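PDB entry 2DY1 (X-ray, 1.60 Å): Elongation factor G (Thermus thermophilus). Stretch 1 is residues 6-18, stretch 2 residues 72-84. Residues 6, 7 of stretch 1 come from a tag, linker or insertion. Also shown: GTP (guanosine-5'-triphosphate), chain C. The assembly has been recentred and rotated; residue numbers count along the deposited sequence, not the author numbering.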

# COMPACT_ATOMS: atom_id res chain seq x y z
N GLY A 6 25.86 -8.94 24.92
CA GLY A 6 26.48 -7.58 24.85
C GLY A 6 26.67 -7.11 23.43
O GLY A 6 27.10 -7.88 22.57
N ALA A 7 26.35 -5.85 23.17
CA ALA A 7 26.48 -5.27 21.83
C ALA A 7 25.50 -5.90 20.84
O ALA A 7 25.73 -5.87 19.63
N MET A 8 24.41 -6.45 21.36
CA MET A 8 23.40 -7.08 20.51
C MET A 8 22.59 -5.99 19.83
O MET A 8 22.38 -4.92 20.39
N ILE A 9 22.16 -6.27 18.61
CA ILE A 9 21.35 -5.31 17.86
C ILE A 9 20.15 -6.05 17.29
O ILE A 9 20.27 -7.22 16.92
N ARG A 10 18.99 -5.39 17.26
CA ARG A 10 17.78 -5.97 16.68
C ARG A 10 17.12 -4.88 15.83
O ARG A 10 17.21 -3.70 16.16
N THR A 11 16.49 -5.27 14.73
CA THR A 11 15.73 -4.33 13.90
C THR A 11 14.32 -4.91 13.94
O THR A 11 14.09 -6.05 13.51
N VAL A 12 13.35 -4.10 14.37
CA VAL A 12 11.99 -4.60 14.57
C VAL A 12 10.96 -3.62 14.03
O VAL A 12 11.07 -2.43 14.30
N ALA A 13 9.97 -4.13 13.28
CA ALA A 13 8.89 -3.26 12.78
C ALA A 13 7.71 -3.44 13.73
O ALA A 13 7.31 -4.56 14.00
N LEU A 14 7.17 -2.32 14.21
CA LEU A 14 6.03 -2.34 15.14
C LEU A 14 4.82 -2.02 14.26
O LEU A 14 4.68 -0.90 13.71
N VAL A 15 3.93 -3.01 14.13
CA VAL A 15 2.77 -2.91 13.25
C VAL A 15 1.52 -3.31 14.00
O VAL A 15 1.60 -3.79 15.13
N GLY A 16 0.37 -3.08 13.39
CA GLY A 16 -0.88 -3.44 14.04
C GLY A 16 -1.99 -2.51 13.58
O GLY A 16 -1.73 -1.50 12.94
N HIS A 17 -3.22 -2.86 13.89
CA HIS A 17 -4.36 -2.06 13.49
C HIS A 17 -4.27 -0.65 14.01
O HIS A 17 -3.68 -0.38 15.07
N ALA A 18 -4.89 0.26 13.28
CA ALA A 18 -4.91 1.65 13.66
C ALA A 18 -5.39 1.81 15.10
O ALA A 18 -6.41 1.24 15.50
N ARG A 72 21.27 -0.70 28.02
CA ARG A 72 22.36 -1.51 28.56
C ARG A 72 23.34 -1.96 27.49
O ARG A 72 23.77 -3.11 27.47
N GLY A 73 23.68 -1.03 26.60
CA GLY A 73 24.64 -1.34 25.55
C GLY A 73 24.08 -2.05 24.32
O GLY A 73 24.77 -2.22 23.31
N HIS A 74 22.82 -2.48 24.40
CA HIS A 74 22.17 -3.16 23.28
C HIS A 74 21.36 -2.12 22.50
O HIS A 74 20.96 -1.10 23.06
N ARG A 75 21.12 -2.39 21.23
CA ARG A 75 20.36 -1.46 20.40
C ARG A 75 19.20 -2.14 19.71
O ARG A 75 19.32 -3.25 19.18
N VAL A 76 18.04 -1.49 19.77
CA VAL A 76 16.89 -2.02 19.06
C VAL A 76 16.43 -0.89 18.16
O VAL A 76 16.05 0.17 18.66
N PHE A 77 16.53 -1.10 16.85
CA PHE A 77 16.05 -0.07 15.92
C PHE A 77 14.60 -0.43 15.69
O PHE A 77 14.30 -1.37 14.97
N LEU A 78 13.70 0.35 16.30
CA LEU A 78 12.27 0.09 16.24
C LEU A 78 11.63 0.99 15.20
O LEU A 78 11.81 2.20 15.23
N LEU A 79 10.89 0.39 14.27
CA LEU A 79 10.23 1.17 13.22
C LEU A 79 8.75 1.24 13.59
O LEU A 79 8.04 0.24 13.51
N ASP A 80 8.29 2.44 13.98
CA ASP A 80 6.89 2.65 14.41
C ASP A 80 6.10 2.95 13.14
O ASP A 80 6.15 4.05 12.59
N ALA A 81 5.39 1.93 12.67
CA ALA A 81 4.70 1.99 11.38
C ALA A 81 3.25 2.39 11.45
O ALA A 81 2.64 2.37 12.53
N PRO A 82 2.66 2.75 10.29
CA PRO A 82 1.25 3.14 10.24
C PRO A 82 0.37 1.95 10.58
O PRO A 82 0.79 0.78 10.57
N GLY A 83 -0.90 2.26 10.83
CA GLY A 83 -1.87 1.23 11.12
C GLY A 83 -2.88 1.12 9.97
O GLY A 83 -3.30 0.04 9.61
N TYR A 84 -3.24 2.25 9.36
CA TYR A 84 -4.24 2.21 8.29
C TYR A 84 -3.73 1.67 6.97
O TYR A 84 -2.60 1.95 6.57

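Neighbouring parallel strands share their backbone hydrogen bonds but pack their side chains in register, above and below the sheet, and residues 72-84 of this elongation factor G illustrate the principle against residues 6-18. Gly 73 contributes its carbonyl: water 1 donates to Gly 73 O (2.8 Å), accepts from Arg 75 NH1 (3.0 Å) and makes a weak 3.5 Å bond to Met 8 O. His 74, with chi1 m, points sideways at CB, yet its ring reaches the partner. Met 8 (m, t, m) lays CE over one ring face, 3.3 Å from His 74 CE1, while Met 8 N donates a weak hydrogen bond to His 74 ND1 (3.5 Å). CA of the tag residue Gly 6 lies at the ring edge.

From here the side chains alternate. Arg 75 (m, t, t) shares a face with Ile 9, whose CG1 lies 4.2 Å from Arg 75 CB, but its end leads away. On the other face, Val 76 (t) sets CG1 4.2 Å from Val 12 CG2. Phe 77 (m) returns to the face of Ile 9, and Ile 9 CG2 meets the ring edge at Phe 77 CE1, 4.0 Å away. Leu 78 (t, p) bends its end inward, so that CD1 lies 4.0 Å from both Val 12 CG1 and Leu 14 CB. Leu 79 (m, t) pairs with the small Ala 13. Asp 80 (t) brings OD1 within 4.2 Å of Leu 14 CD2.

Beyond the strand, Ala 81 CB points toward the partner, 4.0 Å from Val 15 CG1. Pro 82 points away, but water 2 lies 2.8 Å from Pro 82 O and 2.9 Å from Gly 16 N, linking them. At Gly 83 a CB would clash with Ala 18 CA and GTP O3G; water 3 joins Gly 83 O (2.7 Å) to Ala 18 N (3.0 Å). Finally, Tyr 84 (m) offers a ring face to Ala 18 CB, 3.5 Å from Tyr 84 CZ.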

# COMPACT_ATOMS: atom_id res chain seq x y z
CB ALA A 7 27.91 -5.45 21.33
CB MET A 8 22.46 -7.95 21.34
CG MET A 8 23.15 -8.99 22.21
SD MET A 8 21.97 -10.08 23.02
CE MET A 8 21.27 -8.99 24.24
CB ILE A 9 22.15 -4.69 16.69
CG1 ILE A 9 23.36 -3.93 17.25
CG2 ILE A 9 21.25 -3.72 15.88
CD1 ILE A 9 24.25 -3.35 16.20
CB ARG A 10 16.75 -6.36 17.74
CG ARG A 10 17.22 -7.33 18.81
CD ARG A 10 17.46 -8.70 18.24
NE ARG A 10 17.85 -9.62 19.31
CZ ARG A 10 19.10 -9.91 19.62
NH1 ARG A 10 20.10 -9.36 18.94
NH2 ARG A 10 19.36 -10.81 20.57
CB THR A 11 16.20 -4.27 12.44
OG1 THR A 11 17.62 -4.11 12.41
CG2 THR A 11 15.56 -3.06 11.75
CB VAL A 12 11.74 -4.78 16.11
CG1 VAL A 12 10.32 -5.28 16.38
CG2 VAL A 12 12.78 -5.76 16.70
CB ALA A 13 8.46 -3.67 11.39
CB LEU A 14 6.24 -1.26 16.21
CG LEU A 14 5.08 -0.95 17.15
CD1 LEU A 14 4.61 -2.21 17.86
CD2 LEU A 14 5.57 0.07 18.15
CB VAL A 15 2.93 -3.84 12.03
CG1 VAL A 15 4.11 -3.35 11.17
CG2 VAL A 15 3.23 -5.29 12.50
CB HIS A 17 -5.65 -2.69 14.04
CG HIS A 17 -6.90 -2.19 13.38
ND1 HIS A 17 -7.38 -2.74 12.21
CD2 HIS A 17 -7.76 -1.21 13.72
CE1 HIS A 17 -8.49 -2.11 11.86
NE2 HIS A 17 -8.74 -1.18 12.77
CB ALA A 18 -5.82 2.42 12.71
CB ARG A 72 21.79 -2.70 29.31
CG ARG A 72 20.87 -2.25 30.41
CD ARG A 72 20.44 -3.37 31.34
NE ARG A 72 19.53 -2.83 32.33
CZ ARG A 72 18.90 -3.55 33.25
NH1 ARG A 72 19.09 -4.87 33.31
NH2 ARG A 72 18.10 -2.96 34.12
CB HIS A 74 21.22 -4.23 23.80
CG HIS A 74 21.85 -5.16 24.79
ND1 HIS A 74 22.91 -5.98 24.46
CD2 HIS A 74 21.58 -5.39 26.10
CE1 HIS A 74 23.28 -6.66 25.53
NE2 HIS A 74 22.49 -6.32 26.54
CB ARG A 75 21.28 -0.87 19.32
CG ARG A 75 22.33 0.09 19.88
CD ARG A 75 23.26 0.55 18.77
NE ARG A 75 24.11 1.67 19.14
CZ ARG A 75 25.11 1.61 20.02
NH1 ARG A 75 25.40 0.47 20.64
NH2 ARG A 75 25.82 2.70 20.29
CB VAL A 76 15.75 -2.43 20.01
CG1 VAL A 76 14.52 -2.81 19.20
CG2 VAL A 76 16.23 -3.61 20.87
CB PHE A 77 16.87 -0.07 14.64
CG PHE A 77 18.26 0.47 14.84
CD1 PHE A 77 19.27 -0.35 15.33
CD2 PHE A 77 18.54 1.83 14.64
CE1 PHE A 77 20.54 0.16 15.64
CE2 PHE A 77 19.81 2.34 14.95
CZ PHE A 77 20.80 1.51 15.45
CB LEU A 78 11.64 0.35 17.62
CG LEU A 78 10.15 -0.00 17.81
CD1 LEU A 78 9.97 -1.53 17.71
CD2 LEU A 78 9.68 0.50 19.19
CB LEU A 79 10.43 0.49 11.87
CG LEU A 79 11.89 0.11 11.60
CD1 LEU A 79 12.03 -0.52 10.22
CD2 LEU A 79 12.78 1.35 11.69
CB ASP A 80 6.86 3.83 15.42
CG ASP A 80 5.46 4.18 15.87
OD1 ASP A 80 4.58 3.32 15.74
OD2 ASP A 80 5.25 5.33 16.36
CB ALA A 81 4.80 0.59 10.71
CB PRO A 82 1.05 3.52 8.77
CG PRO A 82 2.40 4.03 8.35
CD PRO A 82 3.32 2.99 8.99
CB TYR A 84 -4.81 3.61 8.05
CG TYR A 84 -5.77 4.09 9.12
CD1 TYR A 84 -5.47 5.17 9.93
CD2 TYR A 84 -7.00 3.45 9.29
CE1 TYR A 84 -6.36 5.63 10.90
CE2 TYR A 84 -7.90 3.89 10.27
CZ TYR A 84 -7.57 4.98 11.06
OH TYR A 84 -8.44 5.41 12.04
PG GTP C . -1.93 4.45 14.41
O1G GTP C . -3.06 5.48 13.93
O2G GTP C . -0.48 5.11 14.20
O3G GTP C . -2.04 3.12 13.76
O3B GTP C . -2.20 4.37 16.00
PB GTP C . -1.17 3.78 17.08
O1B GTP C . -1.22 2.30 17.02
O2B GTP C . 0.15 4.43 16.91
O3A GTP C . -1.89 4.18 18.45
PA GTP C . -1.56 5.51 19.28
O1A GTP C . -0.29 5.32 20.02
O2A GTP C . -1.69 6.68 18.38
O5' GTP C . -2.74 5.55 20.37
C5' GTP C . -4.05 5.90 19.95
C4' GTP C . -4.92 6.23 21.16
O4' GTP C . -4.82 5.12 22.06
C3' GTP C . -4.34 7.44 21.90
O3' GTP C . -5.41 8.16 22.53
C2' GTP C . -3.45 6.79 22.95
O2' GTP C . -3.35 7.65 24.09
C1' GTP C . -4.33 5.60 23.32
N9 GTP C . -3.59 4.52 24.00
C8 GTP C . -2.49 3.92 23.56
N7 GTP C . -2.18 2.90 24.36
C5 GTP C . -3.09 2.85 25.33
C6 GTP C . -3.28 2.02 26.43
O6 GTP C . -2.54 1.06 26.65
N1 GTP C . -4.36 2.28 27.28
C2 GTP C . -5.23 3.34 27.01
N2 GTP C . -6.26 3.58 27.82
N3 GTP C . -5.02 4.12 25.94
C4 GTP C . -3.99 3.89 25.11
O HOH W 1 24.80 -2.43 20.52
O HOH W 2 0.54 -2.01 10.70
O HOH W 3 -5.77 -0.67 10.53